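Local coordinates for probable 2-phosphosulfolactate phosphatase (Clostridium acetobutylicum, PDB 1VR0), which probably catalyses the magnesium-dependent hydrolysis of (2R)-O-phospho-3-sulfolactate to (2R)-3-sulfolactate and phosphate, at residues I46-P59 with V235-L247. Numbering follows the deposited sequence.
Sequences ITTALNNGCKRVVP and VKLVPQYTNGEIL
A single antiparallel bridge, the hydrogen-bonded pair V57 and I246, joins strand 56-59 to the second arm of the C-terminal beta hairpin, whose type I' turn runs from T242 to E245. V57 N donates to I246 O at 2.9 Å, and I246 N returns a bond to V57 O at 2.7 Å. Next to the bridge, R56 bends at chi3 (72°) and sets NE 2.8 Å from E245 OE2 in a salt bridge, the guanidinium and carboxylate planes 27° apart. The CD2 methyl of L247 lies against R56 CB and K55 O. With CG1 beside the backbone N (chi1 -52°), I246 turns CG2 toward the helix, 3.7 Å from L50 CD1, the side chains crossing at about a right angle; that L50 methyl also touches P239 CB. V235 CG1 meets T47 CG2 at 3.5 Å and touches N51 CG and OD1, while L237 CD2 rests on the backbone between L50 and N51. P59 CG lies 3.9 Å from Y241 CE1. The contact links the two sheets of the chain: strand 56-59 pairs on its other side with strand 109-113, the hairpin continues through 240-242 to strand 129-133, and helix 117-123 packs against I46, P59 and Y241.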
loop_
_atom_site.group_PDB
_atom_site.type_symbol
_atom_site.label_atom_id
_atom_site.label_comp_id
_atom_site.label_asym_id
_atom_site.label_seq_id
_atom_site.Cartn_x
_atom_site.Cartn_y
_atom_site.Cartn_z
ATOM N N ILE A 46 3.148 -13.702 -19.926
ATOM C CA ILE A 46 4.099 -14.741 -19.585
ATOM C C ILE A 46 3.388 -16.089 -19.347
ATOM O O ILE A 46 3.806 -17.118 -19.879
ATOM C CB ILE A 46 4.933 -14.353 -18.374
ATOM C CG1 ILE A 46 5.872 -13.213 -18.755
ATOM C CG2 ILE A 46 5.739 -15.541 -17.867
ATOM C CD1 ILE A 46 6.172 -12.286 -17.629
ATOM N N THR A 47 2.329 -16.053 -18.547
ATOM C CA THR A 47 1.563 -17.222 -18.209
ATOM C C THR A 47 0.979 -17.904 -19.461
ATOM O O THR A 47 1.046 -19.117 -19.610
ATOM C CB THR A 47 0.415 -16.823 -17.258
ATOM O OG1 THR A 47 0.968 -16.357 -16.024
ATOM C CG2 THR A 47 -0.491 -18.022 -16.960
ATOM N N THR A 48 0.409 -17.101 -20.355
ATOM C CA THR A 48 -0.207 -17.604 -21.552
ATOM C C THR A 48 0.851 -18.216 -22.505
ATOM O O THR A 48 0.701 -19.345 -23.006
ATOM C CB THR A 48 -1.013 -16.478 -22.234
ATOM O OG1 THR A 48 -2.074 -16.070 -21.367
ATOM C CG2 THR A 48 -1.604 -16.928 -23.567
ATOM N N ALA A 49 1.918 -17.478 -22.726
ATOM C CA ALA A 49 2.933 -17.892 -23.640
ATOM C C ALA A 49 3.525 -19.238 -23.253
ATOM O O ALA A 49 3.633 -20.141 -24.101
ATOM C CB ALA A 49 4.005 -16.842 -23.687
ATOM N N LEU A 50 3.889 -19.368 -21.974
ATOM C CA LEU A 50 4.470 -20.596 -21.455
ATOM C C LEU A 50 3.510 -21.781 -21.488
ATOM O O LEU A 50 3.909 -22.884 -21.845
ATOM C CB LEU A 50 5.021 -20.360 -20.046
ATOM C CG LEU A 50 6.384 -19.685 -20.170
ATOM C CD1 LEU A 50 6.702 -18.855 -19.017
ATOM C CD2 LEU A 50 7.465 -20.738 -20.387
ATOM N N ASN A 51 2.254 -21.515 -21.179
ATOM C CA ASN A 51 1.188 -22.477 -21.336
ATOM C C ASN A 51 1.003 -22.939 -22.781
ATOM O O ASN A 51 0.557 -24.041 -23.005
ATOM C CB ASN A 51 -0.129 -21.867 -20.849
ATOM C CG ASN A 51 -1.232 -22.888 -20.742
ATOM O OD1 ASN A 51 -1.109 -23.873 -20.025
ATOM N ND2 ASN A 51 -2.311 -22.663 -21.469
ATOM N N ASN A 52 1.306 -22.079 -23.748
ATOM C CA ASN A 52 1.214 -22.443 -25.165
ATOM C C ASN A 52 2.510 -23.010 -25.757
ATOM O O ASN A 52 2.667 -23.035 -26.971
ATOM C CB ASN A 52 0.789 -21.229 -25.985
ATOM C CG ASN A 52 -0.625 -20.796 -25.704
ATOM O OD1 ASN A 52 -1.410 -21.542 -25.125
ATOM N ND2 ASN A 52 -0.966 -19.582 -26.130
ATOM N N GLY A 53 3.443 -23.437 -24.908
ATOM C CA GLY A 53 4.572 -24.234 -25.344
ATOM C C GLY A 53 5.825 -23.436 -25.594
ATOM O O GLY A 53 6.812 -23.938 -26.142
ATOM N N CYS A 54 5.806 -22.177 -25.221
ATOM C CA CYS A 54 7.003 -21.352 -25.261
ATOM C C CYS A 54 8.096 -21.984 -24.422
ATOM O O CYS A 54 7.820 -22.512 -23.346
ATOM C CB CYS A 54 6.643 -20.001 -24.693
ATOM S SG CYS A 54 7.957 -18.838 -24.567
ATOM N N LYS A 55 9.331 -21.957 -24.902
ATOM C CA LYS A 55 10.419 -22.625 -24.190
ATOM C C LYS A 55 10.847 -21.875 -22.954
ATOM O O LYS A 55 11.056 -22.466 -21.897
ATOM C CB LYS A 55 11.646 -22.772 -25.054
ATOM C CG LYS A 55 12.829 -23.344 -24.276
ATOM C CD LYS A 55 13.809 -24.067 -25.203
ATOM C CE LYS A 55 14.915 -24.718 -24.404
ATOM N NZ LYS A 55 15.482 -25.813 -25.186
ATOM N N ARG A 56 11.049 -20.576 -23.110
ATOM C CA ARG A 56 11.405 -19.740 -21.983
ATOM C C ARG A 56 11.056 -18.300 -22.253
ATOM O O ARG A 56 10.966 -17.892 -23.399
ATOM C CB ARG A 56 12.904 -19.856 -21.694
ATOM C CG ARG A 56 13.807 -19.234 -22.769
ATOM C CD ARG A 56 15.248 -19.137 -22.287
ATOM N NE ARG A 56 15.928 -20.421 -22.214
ATOM C CZ ARG A 56 16.491 -21.019 -23.259
ATOM N NH1 ARG A 56 16.456 -20.471 -24.465
ATOM N NH2 ARG A 56 17.088 -22.187 -23.100
ATOM N N VAL A 57 10.874 -17.537 -21.182
ATOM C CA VAL A 57 10.760 -16.094 -21.271
ATOM C C VAL A 57 11.958 -15.484 -20.562
ATOM O O VAL A 57 12.247 -15.855 -19.443
ATOM C CB VAL A 57 9.484 -15.554 -20.594
ATOM C CG1 VAL A 57 9.445 -14.054 -20.731
ATOM C CG2 VAL A 57 8.213 -16.179 -21.194
ATOM N N VAL A 58 12.634 -14.536 -21.215
ATOM C CA VAL A 58 13.741 -13.799 -20.621
ATOM C C VAL A 58 13.318 -12.325 -20.460
ATOM O O VAL A 58 13.306 -11.581 -21.436
ATOM C CB VAL A 58 14.971 -13.838 -21.519
ATOM C CG1 VAL A 58 16.127 -13.059 -20.867
ATOM C CG2 VAL A 58 15.361 -15.252 -21.857
ATOM N N PRO A 59 12.958 -11.904 -19.226
ATOM C CA PRO A 59 12.614 -10.529 -18.942
ATOM C C PRO A 59 13.840 -9.624 -18.794
ATOM O O PRO A 59 14.799 -9.970 -18.134
ATOM C CB PRO A 59 11.874 -10.640 -17.610
ATOM C CG PRO A 59 12.442 -11.768 -16.958
ATOM C CD PRO A 59 12.846 -12.735 -18.019
ATOM N N VAL A 235 -5.296 -21.449 -16.824
ATOM C CA VAL A 235 -3.948 -21.987 -16.982
ATOM C C VAL A 235 -3.528 -22.708 -15.697
ATOM O O VAL A 235 -3.686 -22.162 -14.607
ATOM C CB VAL A 235 -2.970 -20.861 -17.359
ATOM C CG1 VAL A 235 -1.526 -21.357 -17.328
ATOM C CG2 VAL A 235 -3.360 -20.281 -18.750
ATOM N N LYS A 236 -3.041 -23.941 -15.834
ATOM C CA LYS A 236 -2.646 -24.801 -14.693
ATOM C C LYS A 236 -1.144 -24.774 -14.431
ATOM O O LYS A 236 -0.637 -25.492 -13.594
ATOM C CB LYS A 236 -3.068 -26.256 -14.937
ATOM C CG LYS A 236 -4.549 -26.462 -15.305
ATOM C CD LYS A 236 -5.519 -25.752 -14.338
ATOM C CE LYS A 236 -6.980 -25.862 -14.852
ATOM N NZ LYS A 236 -7.939 -25.305 -13.866
ATOM N N LEU A 237 -0.456 -23.908 -15.138
ATOM C CA LEU A 237 0.987 -23.793 -15.093
ATOM C C LEU A 237 1.398 -22.632 -14.185
ATOM O O LEU A 237 0.741 -21.567 -14.182
ATOM C CB LEU A 237 1.441 -23.443 -16.495
ATOM C CG LEU A 237 2.715 -24.053 -16.967
ATOM C CD1 LEU A 237 2.469 -25.509 -17.280
ATOM C CD2 LEU A 237 3.125 -23.249 -18.192
ATOM N N VAL A 238 2.492 -22.822 -13.444
ATOM C CA VAL A 238 3.050 -21.755 -12.640
ATOM C C VAL A 238 4.459 -21.429 -13.063
ATOM O O VAL A 238 5.403 -22.008 -12.571
ATOM C CB VAL A 238 3.069 -22.124 -11.177
ATOM C CG1 VAL A 238 3.604 -20.953 -10.359
ATOM C CG2 VAL A 238 1.664 -22.504 -10.713
ATOM N N PRO A 239 4.620 -20.454 -13.948
ATOM C CA PRO A 239 5.976 -20.125 -14.358
ATOM C C PRO A 239 6.836 -19.648 -13.204
ATOM O O PRO A 239 6.343 -19.094 -12.221
ATOM C CB PRO A 239 5.793 -18.990 -15.365
ATOM C CG PRO A 239 4.365 -19.022 -15.755
ATOM C CD PRO A 239 3.623 -19.585 -14.587
ATOM N N GLN A 240 8.130 -19.863 -13.344
ATOM C CA GLN A 240 9.033 -19.583 -12.273
ATOM C C GLN A 240 10.283 -18.923 -12.831
ATOM O O GLN A 240 10.854 -19.403 -13.801
ATOM C CB GLN A 240 9.330 -20.890 -11.590
ATOM C CG GLN A 240 9.883 -20.716 -10.242
ATOM C CD GLN A 240 9.637 -21.893 -9.314
ATOM O OE1 GLN A 240 8.883 -22.844 -9.623
ATOM N NE2 GLN A 240 10.274 -21.821 -8.149
ATOM N N TYR A 241 10.675 -17.801 -12.233
ATOM C CA TYR A 241 11.877 -17.059 -12.629
ATOM C C TYR A 241 13.073 -17.602 -11.847
ATOM O O TYR A 241 13.040 -17.689 -10.637
ATOM C CB TYR A 241 11.672 -15.549 -12.372
ATOM C CG TYR A 241 12.874 -14.658 -12.634
ATOM C CD1 TYR A 241 13.314 -14.416 -13.915
ATOM C CD2 TYR A 241 13.544 -14.028 -11.594
ATOM C CE1 TYR A 241 14.396 -13.619 -14.153
ATOM C CE2 TYR A 241 14.636 -13.210 -11.833
ATOM C CZ TYR A 241 15.057 -13.021 -13.118
ATOM O OH TYR A 241 16.148 -12.222 -13.391
ATOM N N THR A 242 14.118 -17.978 -12.561
ATOM C CA THR A 242 15.279 -18.627 -11.991
ATOM C C THR A 242 16.470 -18.283 -12.848
ATOM O O THR A 242 16.437 -18.591 -14.019
ATOM C CB THR A 242 15.105 -20.182 -12.027
ATOM O OG1 THR A 242 13.907 -20.564 -11.327
ATOM C CG2 THR A 242 16.308 -20.876 -11.395
ATOM N N ASN A 243 17.502 -17.667 -12.272
ATOM C CA ASN A 243 18.719 -17.348 -12.994
ATOM C C ASN A 243 18.441 -16.602 -14.290
ATOM O O ASN A 243 18.915 -16.992 -15.343
ATOM C CB ASN A 243 19.520 -18.622 -13.293
ATOM C CG ASN A 243 19.920 -19.377 -12.043
ATOM O OD1 ASN A 243 20.289 -18.790 -11.037
ATOM N ND2 ASN A 243 19.879 -20.697 -12.120
ATOM N N GLY A 244 17.619 -15.563 -14.225
ATOM C CA GLY A 244 17.346 -14.708 -15.393
ATOM C C GLY A 244 16.379 -15.224 -16.449
ATOM O O GLY A 244 16.195 -14.591 -17.479
ATOM N N GLU A 245 15.741 -16.354 -16.184
ATOM C CA GLU A 245 14.894 -17.020 -17.152
ATOM C C GLU A 245 13.623 -17.424 -16.494
ATOM O O GLU A 245 13.647 -17.801 -15.341
ATOM C CB GLU A 245 15.554 -18.322 -17.574
ATOM C CG GLU A 245 16.267 -18.277 -18.885
ATOM C CD GLU A 245 16.964 -19.596 -19.233
ATOM O OE1 GLU A 245 16.741 -20.602 -18.508
ATOM O OE2 GLU A 245 17.736 -19.597 -20.236
ATOM N N ILE A 246 12.532 -17.431 -17.251
ATOM C CA ILE A 246 11.276 -17.999 -16.781
ATOM C C ILE A 246 10.899 -19.232 -17.604
ATOM O O ILE A 246 10.768 -19.158 -18.827
ATOM C CB ILE A 246 10.137 -17.018 -16.877
ATOM C CG1 ILE A 246 10.521 -15.722 -16.195
ATOM C CG2 ILE A 246 8.848 -17.621 -16.265
ATOM C CD1 ILE A 246 9.455 -14.597 -16.337
ATOM N N LEU A 247 10.718 -20.353 -16.906
ATOM C CA LEU A 247 10.225 -21.604 -17.490
ATOM C C LEU A 247 8.966 -22.119 -16.727
ATOM O O LEU A 247 8.693 -21.801 -15.525
ATOM C CB LEU A 247 11.299 -22.677 -17.428
ATOM C CG LEU A 247 12.746 -22.246 -17.606
ATOM C CD1 LEU A 247 13.692 -23.314 -17.052
ATOM C CD2 LEU A 247 13.013 -22.033 -19.060
ATOM O OXT LEU A 247 8.217 -22.924 -17.311
#